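Local coordinates for DUF5063 domain-containing protein (PDB 3NRH), which is of unknown function but folds as a predominantly alpha-helical protein of the DUF5063 family, at residues Tyr70-Glu73 with Glu74-Glu77; Leu79-Asn82 with Leu83-Leu87; Lys124-Ile127 with Phe128-Leu132; Leu132-Asn135 with Glu136-Asn139. All coordinates share one frame; numbering follows the deposited sequence.

Contact 1 of 4, residues Tyr70-Glu73 with Glu74-Glu77; sequences YVTE and EIYE
Thr72 and Ile75 meet at the tight end of this helix start. The hydroxyl of Thr72 takes the N-H of Ile75 in a nearly straight bond (N to OG1 3.2 Å, 166° at the hydrogen), and Ile75 CG1 lies against the same oxygen. The reach of the hydroxyl follows from the threonine torsion: OG1 is folded between its own backbone N and carbonyl carbon (chi1 63°), which brings it over the first turn. The carbonyl O of Thr72 also receives Tyr76 N at 3.0 Å. This is a classical N-cap, opening helix 73-87, and the loop leading into it is fastened by Asp125 OD1, which accepts from the backbone N of both Tyr70 and Val71. On the inner side Val71 CG1 packs on Tyr76 CB at 4.0 Å, and Tyr76 carries its hydroxyl on to Asp118 of helix 112-131. Tyr70 CE2 touches Ile75 CG2 at 4.1 Å, the two side chains crossing at about a right angle. On the outer, solvent side charge sets the character. There Glu73 and Glu77 run side by side, Glu73 OE2 nearing Glu77 CG and lying only 3.3 Å from Glu77 OE2, a like-charge approach that the salt bridge from Glu77 to Arg80 probably softens.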
loop_
_atom_site.group_PDB
_atom_site.type_symbol
_atom_site.label_atom_id
_atom_site.label_comp_id
_atom_site.label_asym_id
_atom_site.label_seq_id
_atom_site.Cartn_x
_atom_site.Cartn_y
_atom_site.Cartn_z
ATOM N N TYR A 70 21.986 -11.896 8.177
ATOM C CA TYR A 70 21.811 -11.388 9.527
ATOM C C TYR A 70 20.813 -12.214 10.323
ATOM O O TYR A 70 21.105 -12.662 11.431
ATOM C CB TYR A 70 21.318 -9.934 9.509
ATOM C CG TYR A 70 21.046 -9.393 10.900
ATOM C CD1 TYR A 70 22.037 -8.732 11.625
ATOM C CD2 TYR A 70 19.805 -9.578 11.508
ATOM C CE1 TYR A 70 21.797 -8.268 12.921
ATOM C CE2 TYR A 70 19.556 -9.123 12.801
ATOM C CZ TYR A 70 20.551 -8.466 13.501
ATOM O OH TYR A 70 20.285 -7.988 14.771
ATOM N N VAL A 71 19.629 -12.404 9.748
ATOM C CA VAL A 71 18.557 -13.121 10.424
ATOM C C VAL A 71 18.800 -14.602 10.693
ATOM O O VAL A 71 18.958 -15.403 9.773
ATOM C CB VAL A 71 17.225 -12.959 9.657
ATOM C CG1 VAL A 71 16.103 -13.674 10.396
ATOM C CG2 VAL A 71 16.894 -11.479 9.509
ATOM N N THR A 72 18.821 -14.946 11.976
ATOM C CA THR A 72 19.007 -16.316 12.424
ATOM C C THR A 72 17.643 -16.802 12.909
ATOM O O THR A 72 16.699 -16.016 13.007
ATOM C CB THR A 72 19.998 -16.388 13.601
ATOM O OG1 THR A 72 19.467 -15.664 14.720
ATOM C CG2 THR A 72 21.338 -15.787 13.202
ATOM N N GLU A 73 17.528 -18.090 13.212
ATOM C CA GLU A 73 16.258 -18.626 13.691
ATOM C C GLU A 73 15.826 -17.920 14.977
ATOM O O GLU A 73 14.644 -17.637 15.176
ATOM C CB GLU A 73 16.380 -20.132 13.948
ATOM C CG GLU A 73 15.078 -20.802 14.364
ATOM C CD GLU A 73 13.963 -20.595 13.355
ATOM O OE1 GLU A 73 14.181 -20.869 12.157
ATOM O OE2 GLU A 73 12.863 -20.162 13.760
ATOM N N GLU A 74 16.788 -17.633 15.847
ATOM C CA GLU A 74 16.500 -16.972 17.119
ATOM C C GLU A 74 15.978 -15.550 16.908
ATOM O O GLU A 74 15.012 -15.129 17.549
ATOM C CB GLU A 74 17.759 -16.939 17.989
ATOM C CG GLU A 74 17.541 -16.410 19.398
ATOM C CD GLU A 74 16.551 -17.244 20.196
ATOM O OE1 GLU A 74 16.532 -18.481 20.020
ATOM O OE2 GLU A 74 15.801 -16.665 21.013
ATOM N N ILE A 75 16.634 -14.813 16.016
ATOM C CA ILE A 75 16.230 -13.446 15.700
ATOM C C ILE A 75 14.798 -13.478 15.170
ATOM O O ILE A 75 13.949 -12.698 15.599
ATOM C CB ILE A 75 17.152 -12.831 14.611
ATOM C CG1 ILE A 75 18.532 -12.524 15.200
ATOM C CG2 ILE A 75 16.521 -11.568 14.024
ATOM C CD1 ILE A 75 18.503 -11.488 16.311
ATOM N N TYR A 76 14.545 -14.394 14.238
ATOM C CA TYR A 76 13.228 -14.534 13.619
ATOM C C TYR A 76 12.141 -14.901 14.624
ATOM O O TYR A 76 11.077 -14.285 14.653
ATOM C CB TYR A 76 13.272 -15.600 12.516
ATOM C CG TYR A 76 11.929 -15.855 11.850
ATOM C CD1 TYR A 76 11.520 -15.108 10.746
ATOM C CD2 TYR A 76 11.060 -16.827 12.346
ATOM C CE1 TYR A 76 10.278 -15.324 10.149
ATOM C CE2 TYR A 76 9.816 -17.051 11.760
ATOM C CZ TYR A 76 9.432 -16.297 10.663
ATOM O OH TYR A 76 8.209 -16.514 10.078
ATOM N N GLU A 77 12.408 -15.912 15.445
ATOM C CA GLU A 77 11.433 -16.360 16.435
ATOM C C GLU A 77 11.111 -15.330 17.506
ATOM O O GLU A 77 9.948 -15.149 17.877
ATOM C CB GLU A 77 11.911 -17.657 17.094
ATOM C CG GLU A 77 11.727 -18.876 16.218
ATOM C CD GLU A 77 10.265 -19.134 15.899
ATOM O OE1 GLU A 77 9.475 -19.337 16.845
ATOM O OE2 GLU A 77 9.906 -19.132 14.705
#

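Contact 2 of 4, residues Leu79-Asn82 with Leu83-Leu87; sequences LRIN and LASIL
Leu83 lies back along the helix against Leu79, one turn earlier, and following it outward shows how a buried leucine uses both backbone and side chain of its neighbour. CB starts 3.6 Å from Leu79 O, the carbonyl that also accepts Leu83 N at 3.0 Å. With CG set anti to the carbonyl carbon and beside the backbone N (chi1 -62°), the next atom swings further over that carbonyl, and Leu83 CG comes to 3.2 Å from Leu79 O. The same CG meets Leu79 CD1 at 3.9 Å. Of the two branches, CD1 runs against Leu79 CG, while CD2 rests more lightly on Leu79 CD1 at 4.2 Å. Beyond this pair the surface is continued by other parts of the chain: Leu79 touches Tyr120 and Leu83 touches Leu116, both on helix 112-131, and Phe38 of helix 35-54 covers Leu83 and Ile86.

The other turns repeat the backbone pattern without such side-chain packing. Ala84 N donates to Arg80 O, Ser85 N to Ile81 O, and Ile86 N to Asn82 O. Ile86 CG1 also comes close to that last acceptor, at 3.1 Å from Asn82 O, in the same way as Leu83 over Leu79. On the more exposed side Ser85 OG sits 3.0 Å from Ile81 O.

Chemically, helix 73-87 is therefore two-sided: Leu83 lies over the Leu79 carbonyl that its own N-H bonds, probably shielding that bond from water on the buried face, while Ile81 and Ser85 stand exposed.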
loop_
_atom_site.group_PDB
_atom_site.type_symbol
_atom_site.label_atom_id
_atom_site.label_comp_id
_atom_site.label_asym_id
_atom_site.label_seq_id
_atom_site.Cartn_x
_atom_site.Cartn_y
_atom_site.Cartn_z
ATOM N N LEU A 79 11.325 -12.095 17.258
ATOM C CA LEU A 79 10.545 -11.023 16.646
ATOM C C LEU A 79 9.105 -11.461 16.425
ATOM O O LEU A 79 8.169 -10.727 16.750
ATOM C CB LEU A 79 11.148 -10.604 15.304
ATOM C CG LEU A 79 10.310 -9.590 14.510
ATOM C CD1 LEU A 79 10.196 -8.285 15.283
ATOM C CD2 LEU A 79 10.950 -9.346 13.158
ATOM N N ARG A 80 8.925 -12.651 15.861
ATOM C CA ARG A 80 7.582 -13.156 15.602
ATOM C C ARG A 80 6.755 -13.204 16.879
ATOM O O ARG A 80 5.606 -12.753 16.905
ATOM C CB ARG A 80 7.640 -14.549 14.976
ATOM C CG ARG A 80 6.260 -15.148 14.698
ATOM C CD ARG A 80 6.359 -16.585 14.171
ATOM N NE ARG A 80 6.929 -17.504 15.155
ATOM C CZ ARG A 80 6.314 -17.888 16.269
ATOM N NH1 ARG A 80 5.097 -17.438 16.554
ATOM N NH2 ARG A 80 6.918 -18.726 17.103
ATOM N N ILE A 81 7.340 -13.748 17.940
ATOM C CA ILE A 81 6.641 -13.850 19.211
ATOM C C ILE A 81 6.271 -12.483 19.780
ATOM O O ILE A 81 5.170 -12.305 20.304
ATOM C CB ILE A 81 7.483 -14.643 20.238
ATOM C CG1 ILE A 81 7.614 -16.096 19.769
ATOM C CG2 ILE A 81 6.831 -14.584 21.611
ATOM C CD1 ILE A 81 8.549 -16.943 20.609
ATOM N N ASN A 82 7.174 -11.513 19.682
ATOM C CA ASN A 82 6.883 -10.179 20.196
ATOM C C ASN A 82 5.746 -9.525 19.418
ATOM O O ASN A 82 4.875 -8.881 20.000
ATOM C CB ASN A 82 8.127 -9.285 20.139
ATOM C CG ASN A 82 9.221 -9.760 21.073
ATOM O OD1 ASN A 82 8.943 -10.204 22.189
ATOM N ND2 ASN A 82 10.467 -9.659 20.632
ATOM N N LEU A 83 5.754 -9.694 18.102
ATOM C CA LEU A 83 4.705 -9.111 17.280
ATOM C C LEU A 83 3.381 -9.791 17.592
ATOM O O LEU A 83 2.336 -9.139 17.665
ATOM C CB LEU A 83 5.042 -9.263 15.793
ATOM C CG LEU A 83 6.331 -8.546 15.369
ATOM C CD1 LEU A 83 6.539 -8.697 13.873
ATOM C CD2 LEU A 83 6.242 -7.069 15.749
ATOM N N ALA A 84 3.428 -11.104 17.785
ATOM C CA ALA A 84 2.223 -11.860 18.096
ATOM C C ALA A 84 1.629 -11.373 19.418
ATOM O O ALA A 84 0.414 -11.275 19.559
ATOM C CB ALA A 84 2.543 -13.358 18.166
ATOM N N SER A 85 2.488 -11.055 20.381
ATOM C CA SER A 85 2.030 -10.576 21.686
ATOM C C SER A 85 1.365 -9.203 21.596
ATOM O O SER A 85 0.382 -8.932 22.290
ATOM C CB SER A 85 3.198 -10.513 22.676
ATOM O OG SER A 85 3.754 -11.800 22.882
ATOM N N ILE A 86 1.900 -8.338 20.740
ATOM C CA ILE A 86 1.348 -7.000 20.555
ATOM C C ILE A 86 -0.044 -7.072 19.942
ATOM O O ILE A 86 -0.966 -6.385 20.388
ATOM C CB ILE A 86 2.237 -6.142 19.611
ATOM C CG1 ILE A 86 3.671 -6.060 20.139
ATOM C CG2 ILE A 86 1.645 -4.746 19.463
ATOM C CD1 ILE A 86 3.807 -5.342 21.466
ATOM N N LEU A 87 -0.188 -7.905 18.915
ATOM C CA LEU A 87 -1.460 -8.067 18.213
ATOM C C LEU A 87 -2.495 -8.905 18.966
ATOM O O LEU A 87 -3.687 -8.674 18.834
ATOM C CB LEU A 87 -1.210 -8.664 16.820
ATOM C CG LEU A 87 -0.597 -7.701 15.801
ATOM C CD1 LEU A 87 -0.179 -8.473 14.568
ATOM C CD2 LEU A 87 -1.625 -6.634 15.443
#

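Contact 3 of 4, residues Lys124-Ile127 with Phe128-Leu132; sequences KDFI and FVFQL
Phe126 and Phe130, one turn apart, lie side by side and point the same way. Their rings are neither stacked nor set edge to face: the planes stand 48° apart with centroids 5.3 Å from each other. The nearest atoms are Phe126 CE1 and Phe130 CD1, 3.7 Å apart, each approaching the other ring obliquely. Four residues apart and so on one side of the helix, both carry CG anti to the backbone N (chi1 164° for Phe126, -153° for Phe130), which keeps the rings alongside each other. Beneath them Phe130 N donates to Phe126 O at 3.0 Å.

Phe128 heads to another side of the helix. Its CB packs against Lys124 O, the acceptor of its own backbone N, and Leu132 CD1 lies 4.0 Å above one face of its ring, offset toward the rim. Tyr70 meets that ring edge to face and also forms a cation-pi contact with Lys124, whose amine makes a salt bridge with Glu28. The backbone bonds are uneven: the one from Val129 N to Asp125 O is weak, while its neighbours from Phe128 N and Phe130 N are normal. Gln131 N donates to Ile127 O.

The Phe126 and Phe130 pair faces helix 135-169 through Leu142 and Met138, and Phe130 also reaches Val17 of helix 11-28. This is i, i+4 pairing along one face of a helix, turned towards two others, as in the helix-helix packing of a predominantly alpha-helical fold.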
loop_
_atom_site.group_PDB
_atom_site.type_symbol
_atom_site.label_atom_id
_atom_site.label_comp_id
_atom_site.label_asym_id
_atom_site.label_seq_id
_atom_site.Cartn_x
_atom_site.Cartn_y
_atom_site.Cartn_z
ATOM N N LYS A 124 15.766 -7.032 6.365
ATOM C CA LYS A 124 16.880 -6.908 7.308
ATOM C C LYS A 124 18.191 -7.464 6.748
ATOM O O LYS A 124 19.255 -6.865 6.930
ATOM C CB LYS A 124 16.542 -7.623 8.619
ATOM C CG LYS A 124 17.624 -7.528 9.698
ATOM C CD LYS A 124 17.839 -6.095 10.172
ATOM C CE LYS A 124 18.841 -6.037 11.324
ATOM N NZ LYS A 124 18.979 -4.654 11.879
ATOM N N ASP A 125 18.124 -8.609 6.076
ATOM C CA ASP A 125 19.334 -9.201 5.506
ATOM C C ASP A 125 19.948 -8.245 4.491
ATOM O O ASP A 125 21.171 -8.095 4.415
ATOM C CB ASP A 125 19.027 -10.543 4.832
ATOM C CG ASP A 125 18.886 -11.681 5.829
ATOM O OD1 ASP A 125 19.219 -11.486 7.018
ATOM O OD2 ASP A 125 18.452 -12.781 5.420
ATOM N N PHE A 126 19.084 -7.591 3.720
ATOM C CA PHE A 126 19.529 -6.643 2.713
ATOM C C PHE A 126 20.211 -5.393 3.296
ATOM O O PHE A 126 21.342 -5.076 2.930
ATOM C CB PHE A 126 18.346 -6.207 1.845
ATOM C CG PHE A 126 18.615 -4.968 1.044
ATOM C CD1 PHE A 126 19.627 -4.945 0.088
ATOM C CD2 PHE A 126 17.889 -3.805 1.279
ATOM C CE1 PHE A 126 19.912 -3.777 -0.623
ATOM C CE2 PHE A 126 18.166 -2.632 0.574
ATOM C CZ PHE A 126 19.181 -2.621 -0.378
ATOM N N ILE A 127 19.535 -4.685 4.196
ATOM C CA ILE A 127 20.120 -3.461 4.742
ATOM C C ILE A 127 21.360 -3.679 5.600
ATOM O O ILE A 127 22.230 -2.806 5.667
ATOM C CB ILE A 127 19.094 -2.624 5.536
ATOM C CG1 ILE A 127 18.558 -3.418 6.725
ATOM C CG2 ILE A 127 17.974 -2.173 4.598
ATOM C CD1 ILE A 127 17.642 -2.605 7.629
ATOM N N PHE A 128 21.450 -4.835 6.251
ATOM C CA PHE A 128 22.630 -5.131 7.059
ATOM C C PHE A 128 23.848 -5.156 6.138
ATOM O O PHE A 128 24.843 -4.454 6.368
ATOM C CB PHE A 128 22.488 -6.486 7.756
ATOM C CG PHE A 128 23.744 -6.936 8.459
ATOM C CD1 PHE A 128 24.361 -6.114 9.398
ATOM C CD2 PHE A 128 24.313 -8.174 8.175
ATOM C CE1 PHE A 128 25.534 -6.522 10.046
ATOM C CE2 PHE A 128 25.480 -8.591 8.814
ATOM C CZ PHE A 128 26.090 -7.760 9.753
ATOM N N VAL A 129 23.750 -5.953 5.077
ATOM C CA VAL A 129 24.831 -6.091 4.109
ATOM C C VAL A 129 25.140 -4.776 3.415
ATOM O O VAL A 129 26.300 -4.437 3.203
ATOM C CB VAL A 129 24.477 -7.143 3.032
ATOM C CG1 VAL A 129 25.559 -7.180 1.957
ATOM C CG2 VAL A 129 24.333 -8.501 3.679
ATOM N N PHE A 130 24.099 -4.033 3.061
ATOM C CA PHE A 130 24.290 -2.767 2.371
ATOM C C PHE A 130 25.183 -1.832 3.171
ATOM O O PHE A 130 25.997 -1.100 2.608
ATOM C CB PHE A 130 22.946 -2.093 2.125
ATOM C CG PHE A 130 22.942 -1.179 0.941
ATOM C CD1 PHE A 130 22.977 -1.696 -0.351
ATOM C CD2 PHE A 130 22.895 0.197 1.112
ATOM C CE1 PHE A 130 22.962 -0.850 -1.459
ATOM C CE2 PHE A 130 22.881 1.054 0.008
ATOM C CZ PHE A 130 22.914 0.528 -1.276
ATOM N N GLN A 131 25.042 -1.863 4.490
ATOM C CA GLN A 131 25.840 -0.992 5.340
ATOM C C GLN A 131 27.280 -1.458 5.548
ATOM O O GLN A 131 28.118 -0.684 6.021
ATOM C CB GLN A 131 25.154 -0.809 6.695
ATOM C CG GLN A 131 25.860 0.188 7.598
ATOM C CD GLN A 131 24.955 0.726 8.680
ATOM O OE1 GLN A 131 24.423 -0.033 9.491
ATOM N NE2 GLN A 131 24.773 2.045 8.700
ATOM N N LEU A 132 27.580 -2.705 5.193
ATOM C CA LEU A 132 28.937 -3.222 5.366
ATOM C C LEU A 132 29.942 -2.601 4.392
ATOM O O LEU A 132 31.153 -2.726 4.577
ATOM C CB LEU A 132 28.947 -4.755 5.273
ATOM C CG LEU A 132 28.172 -5.440 6.410
ATOM C CD1 LEU A 132 28.300 -6.950 6.312
ATOM C CD2 LEU A 132 28.705 -4.957 7.751
#

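Contact 4 of 4, residues Leu132-Asn135 with Glu136-Asn139; sequences LGLN and ETMN
Leu134 and Met138 make the innermost contact: Met138 N donates to Leu134 O at 2.9 Å, and Met138 CG packs on that same Leu134 O at 3.1 Å. In this selenomethionine, CG beside the backbone N (chi1 -75°) and an extended chi2 carry SE to 3.7 Å from Gly133 C; the bend at chi3 then turns only the methyl CE. One residue on, Asn139 N donates to Asn135 O and continues the first turn.

Round this core the side chain of Leu134 meets two others. Its CD1 lies 3.1 Å from Glu136 OE1, while its CB touches Thr137 OG1. Thr137 holds OG1 between its backbone N and carbonyl carbon (chi1 52°), close to the loop, and from there it donates to a water at 2.9 Å from OG1. The same water accepts from Leu134 N, also at 2.9 Å, and so bridges loop and helix.

Further out, Gly133 sets the course of the chain. It is the first residue after helix 112-131 to leave helical backbone angles, and its positive phi (81°) suits glycine because a CB would press on the preceding carbonyl oxygen. Leu134 follows at the N-cap position of helix 135-169. Val129 and Phe130 of the earlier helix back Thr137 and Met138, which ties the turn to the helix it has just left.

With an apolar residue at the N-cap, this start rests on main-chain bonds, and the shared water adds a second tie between loop and helix.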
loop_
_atom_site.group_PDB
_atom_site.type_symbol
_atom_site.label_atom_id
_atom_site.label_comp_id
_atom_site.label_asym_id
_atom_site.label_seq_id
_atom_site.Cartn_x
_atom_site.Cartn_y
_atom_site.Cartn_z
ATOM N N LEU A 132 27.580 -2.705 5.193
ATOM C CA LEU A 132 28.937 -3.222 5.366
ATOM C C LEU A 132 29.942 -2.601 4.392
ATOM O O LEU A 132 31.153 -2.726 4.577
ATOM C CB LEU A 132 28.947 -4.755 5.273
ATOM C CG LEU A 132 28.172 -5.440 6.410
ATOM C CD1 LEU A 132 28.300 -6.950 6.312
ATOM C CD2 LEU A 132 28.705 -4.957 7.751
ATOM N N GLY A 133 29.436 -1.943 3.352
ATOM C CA GLY A 133 30.305 -1.250 2.411
ATOM C C GLY A 133 31.040 -1.940 1.276
ATOM O O GLY A 133 31.833 -1.289 0.597
ATOM N N LEU A 134 30.808 -3.230 1.055
ATOM C CA LEU A 134 31.484 -3.932 -0.038
ATOM C C LEU A 134 30.573 -3.881 -1.267
ATOM O O LEU A 134 29.506 -4.495 -1.290
ATOM C CB LEU A 134 31.775 -5.385 0.367
ATOM C CG LEU A 134 32.615 -6.256 -0.581
ATOM C CD1 LEU A 134 33.946 -5.587 -0.880
ATOM C CD2 LEU A 134 32.814 -7.634 0.035
ATOM N N ASN A 135 31.000 -3.138 -2.284
ATOM C CA ASN A 135 30.218 -2.962 -3.504
ATOM C C ASN A 135 29.565 -4.219 -4.084
ATOM O O ASN A 135 28.365 -4.223 -4.364
ATOM C CB ASN A 135 31.078 -2.294 -4.581
ATOM C CG ASN A 135 30.277 -1.911 -5.813
ATOM O OD1 ASN A 135 29.852 -2.772 -6.584
ATOM N ND2 ASN A 135 30.061 -0.612 -5.999
ATOM N N GLU A 136 30.347 -5.277 -4.265
ATOM C CA GLU A 136 29.835 -6.523 -4.833
ATOM C C GLU A 136 28.641 -7.128 -4.089
ATOM O O GLU A 136 27.631 -7.464 -4.704
ATOM C CB GLU A 136 30.953 -7.569 -4.913
ATOM C CG GLU A 136 32.202 -7.102 -5.649
ATOM C CD GLU A 136 33.094 -6.224 -4.790
ATOM O OE1 GLU A 136 33.640 -6.737 -3.791
ATOM O OE2 GLU A 136 33.247 -5.026 -5.109
ATOM N N THR A 137 28.762 -7.282 -2.774
ATOM C CA THR A 137 27.688 -7.861 -1.981
ATOM C C THR A 137 26.556 -6.869 -1.749
ATOM O O THR A 137 25.431 -7.270 -1.465
ATOM C CB THR A 137 28.209 -8.407 -0.626
ATOM O OG1 THR A 137 28.972 -7.401 0.046
ATOM C CG2 THR A 137 29.086 -9.635 -0.856
HETATM N N MSE A 138 26.849 -5.576 -1.868
HETATM C CA MSE A 138 25.811 -4.565 -1.716
HETATM C C MSE A 138 24.899 -4.739 -2.925
HETATM O O MSE A 138 23.671 -4.686 -2.817
HETATM C CB MSE A 138 26.412 -3.154 -1.725
HETATM C CG MSE A 138 27.142 -2.761 -0.446
HETATM SE SE MSE A 138 27.986 -1.014 -0.592
HETATM C CE MSE A 138 26.413 0.085 -0.449
ATOM N N ASN A 139 25.514 -4.964 -4.082
ATOM C CA ASN A 139 24.757 -5.148 -5.311
ATOM C C ASN A 139 23.971 -6.451 -5.307
ATOM O O ASN A 139 22.788 -6.472 -5.655
ATOM C CB ASN A 139 25.692 -5.119 -6.522
ATOM C CG ASN A 139 24.971 -5.436 -7.815
ATOM O OD1 ASN A 139 24.754 -6.599 -8.150
ATOM N ND2 ASN A 139 24.578 -4.400 -8.539
HETATM O O HOH W 1 28.685 -5.097 1.765
#

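From the N terminus the four contacts come in series, none nested in or crossing another. Contact 1 closes the turn from the loop after helix 35-54 into helix 73-87, and contact 2 lies later on that same helix, whose C-terminal part it joins turn to turn. Contact 3 spans the last turns of helix 112-131, and contact 4, beginning at the shared Leu132, closes the short loop into helix 135-169. Contacts 3 and 4 lie with centres about 9 Å apart and touch, packing the end of helix 112-131 on the start of helix 135-169. Contact 1 also touches contact 3, joining the loop before helix 73-87 to helix 112-131. Contacts 2 and 4 lie on opposite sides of the chain's centre.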